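Local coordinates for protein Poly(A) RNA polymerase GLD2 (Rattus norvegicus, PDB 6LBK) that probably extends the 3' ends of selected cytoplasmic mRNAs and certain microRNAs with AMP from ATP, this chain holding the palm and PAP-associated regions of the polymerase, at residues D285-F290 / Q359-K364. The protein carries 1 engineered substitution. Numbering follows the deposited sequence.
Sequences DLLLGF and QRLKNK
The flat group in this contact is the peptide linking L361 to K362, and the isopropyl end of L288 sits over one face of it. L288 CD2 stands 3.7 Å from K362 N, almost straight above the peptide plane, so it meets that nitrogen from the face and not along the N-H. L288 CD1 lies over the same face, displaced toward K362 CA, 4.2 Å away. No aromatic ring takes part.

The other contacts are between aliphatic side chains. L288 CD2 also reaches L361 CB at 3.9 Å, at the root of the side chain rather than its end. L361 has CG anti to its own nitrogen (chi1 -156°), which carries CD2 over to L287; the two side chains cross nearly at right angles, with L287 CD2 and L361 CD2 3.7 Å apart. No hydrogen bond joins the segments.

Helix 283-297, part of the PAP-associated region, and the last turn of helix 344-363 pack roughly antiparallel: the short axes subtend 147° between their N-to-C directions and approach to 9.9 Å, with L288 and L361 opposite each other, CA to CA 6.8 Å. Helix 51-63 adds I56 against L287 and L52 against L361, while L203 and I207 of helix 200-213 also press on L287. Replacing L288 by an alanine takes away CG and both methyls, and would probably leave a gap over the L361-K362 peptide and beside L361 CB, weakening the link between the two helices. K362, at the exposed margin, brings its CB to 4.3 Å from L288 CD2, and its extended chain then leads away from helix 283-297.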
loop_
_atom_site.group_PDB
_atom_site.type_symbol
_atom_site.label_atom_id
_atom_site.label_comp_id
_atom_site.label_asym_id
_atom_site.label_seq_id
_atom_site.Cartn_x
_atom_site.Cartn_y
_atom_site.Cartn_z
ATOM N N ASP A 285 -5.132 -17.415 -12.712
ATOM C CA ASP A 285 -6.469 -16.989 -13.131
ATOM C C ASP A 285 -6.802 -15.606 -12.584
ATOM O O ASP A 285 -7.307 -14.744 -13.315
ATOM C CB ASP A 285 -7.528 -18.008 -12.680
ATOM C CG ASP A 285 -7.517 -19.319 -13.513
ATOM O OD1 ASP A 285 -7.030 -19.315 -14.671
ATOM O OD2 ASP A 285 -8.012 -20.358 -12.999
ATOM N N LEU A 286 -6.476 -15.357 -11.313
ATOM C CA LEU A 286 -6.810 -14.071 -10.697
ATOM C C LEU A 286 -5.929 -12.940 -11.206
ATOM O O LEU A 286 -6.410 -11.824 -11.389
ATOM C CB LEU A 286 -6.720 -14.181 -9.183
ATOM C CG LEU A 286 -7.846 -15.019 -8.596
ATOM C CD1 LEU A 286 -7.439 -15.479 -7.198
ATOM C CD2 LEU A 286 -9.135 -14.202 -8.579
ATOM N N LEU A 287 -4.642 -13.188 -11.438
ATOM C CA LEU A 287 -3.803 -12.125 -11.991
ATOM C C LEU A 287 -4.251 -11.760 -13.408
ATOM O O LEU A 287 -4.299 -10.570 -13.768
ATOM C CB LEU A 287 -2.326 -12.526 -11.957
ATOM C CG LEU A 287 -1.323 -11.586 -12.664
ATOM C CD1 LEU A 287 -1.252 -10.203 -12.069
ATOM C CD2 LEU A 287 0.092 -12.223 -12.862
ATOM N N LEU A 288 -4.574 -12.767 -14.238
ATOM C CA LEU A 288 -5.148 -12.472 -15.549
ATOM C C LEU A 288 -6.433 -11.661 -15.406
ATOM O O LEU A 288 -6.596 -10.627 -16.067
ATOM C CB LEU A 288 -5.400 -13.768 -16.327
ATOM C CG LEU A 288 -4.523 -14.030 -17.546
ATOM C CD1 LEU A 288 -5.039 -15.224 -18.327
ATOM C CD2 LEU A 288 -4.480 -12.819 -18.417
ATOM N N GLY A 289 -7.339 -12.092 -14.516
ATOM C CA GLY A 289 -8.596 -11.376 -14.352
ATOM C C GLY A 289 -8.401 -9.953 -13.855
ATOM O O GLY A 289 -9.122 -9.038 -14.248
ATOM N N PHE A 290 -7.428 -9.741 -12.978
ATOM C CA PHE A 290 -7.201 -8.390 -12.479
ATOM C C PHE A 290 -6.695 -7.484 -13.589
ATOM O O PHE A 290 -7.086 -6.318 -13.661
ATOM C CB PHE A 290 -6.241 -8.402 -11.287
ATOM C CG PHE A 290 -5.664 -7.063 -10.974
ATOM C CD1 PHE A 290 -6.320 -6.187 -10.140
ATOM C CD2 PHE A 290 -4.455 -6.676 -11.536
ATOM C CE1 PHE A 290 -5.770 -4.962 -9.859
ATOM C CE2 PHE A 290 -3.908 -5.463 -11.272
ATOM C CZ PHE A 290 -4.561 -4.599 -10.419
ATOM N N GLN A 359 -2.860 -8.662 -22.506
ATOM C CA GLN A 359 -2.737 -9.361 -23.790
ATOM C C GLN A 359 -1.582 -10.371 -23.792
ATOM O O GLN A 359 -1.775 -11.560 -24.116
ATOM C CB GLN A 359 -2.571 -8.355 -24.944
ATOM C CG GLN A 359 -3.866 -7.968 -25.631
ATOM C CD GLN A 359 -3.638 -7.184 -26.924
ATOM O OE1 GLN A 359 -3.199 -6.032 -26.905
ATOM N NE2 GLN A 359 -3.888 -7.829 -28.053
ATOM N N ARG A 360 -0.375 -9.915 -23.419
ATOM C CA ARG A 360 0.780 -10.813 -23.400
ATOM C C ARG A 360 0.551 -11.972 -22.442
ATOM O O ARG A 360 0.935 -13.108 -22.734
ATOM C CB ARG A 360 2.081 -10.101 -23.002
ATOM C CG ARG A 360 2.634 -9.035 -23.937
ATOM C CD ARG A 360 3.906 -8.365 -23.359
ATOM N NE ARG A 360 4.987 -8.355 -24.357
ATOM C CZ ARG A 360 6.059 -9.154 -24.346
ATOM N NH1 ARG A 360 6.238 -10.028 -23.364
ATOM N NH2 ARG A 360 6.973 -9.058 -25.310
ATOM N N LEU A 361 -0.074 -11.710 -21.290
ATOM C CA LEU A 361 -0.316 -12.780 -20.326
ATOM C C LEU A 361 -1.378 -13.752 -20.834
ATOM O O LEU A 361 -1.240 -14.969 -20.666
ATOM C CB LEU A 361 -0.704 -12.186 -18.964
ATOM C CG LEU A 361 -0.402 -13.142 -17.811
ATOM C CD1 LEU A 361 1.088 -13.537 -17.805
ATOM C CD2 LEU A 361 -0.802 -12.555 -16.485
ATOM N N LYS A 362 -2.438 -13.240 -21.470
ATOM C CA LYS A 362 -3.458 -14.120 -22.010
ATOM C C LYS A 362 -2.833 -15.108 -22.963
ATOM O O LYS A 362 -3.084 -16.317 -22.874
ATOM C CB LYS A 362 -4.528 -13.303 -22.730
ATOM C CG LYS A 362 -5.850 -14.043 -22.931
ATOM C CD LYS A 362 -6.699 -13.390 -24.027
ATOM C CE LYS A 362 -8.083 -14.013 -24.136
ATOM N NZ LYS A 362 -8.824 -13.538 -25.357
ATOM N N ASN A 363 -1.954 -14.612 -23.843
ATOM C CA ASN A 363 -1.397 -15.464 -24.892
ATOM C C ASN A 363 -0.364 -16.442 -24.338
ATOM O O ASN A 363 -0.457 -17.654 -24.569
ATOM C CB ASN A 363 -0.806 -14.578 -25.986
ATOM C CG ASN A 363 -1.867 -13.722 -26.660
ATOM O OD1 ASN A 363 -3.002 -14.170 -26.860
ATOM N ND2 ASN A 363 -1.524 -12.468 -26.962
ATOM N N LYS A 364 0.632 -15.937 -23.607
ATOM C CA LYS A 364 1.659 -16.758 -22.963
ATOM C C LYS A 364 1.522 -16.648 -21.443
ATOM O O LYS A 364 2.000 -15.683 -20.838
ATOM C CB LYS A 364 3.052 -16.364 -23.456
ATOM C CG LYS A 364 3.445 -17.156 -24.669
ATOM C CD LYS A 364 4.656 -16.651 -25.446
ATOM C CE LYS A 364 4.661 -17.345 -26.827
ATOM N NZ LYS A 364 5.404 -16.622 -27.878
#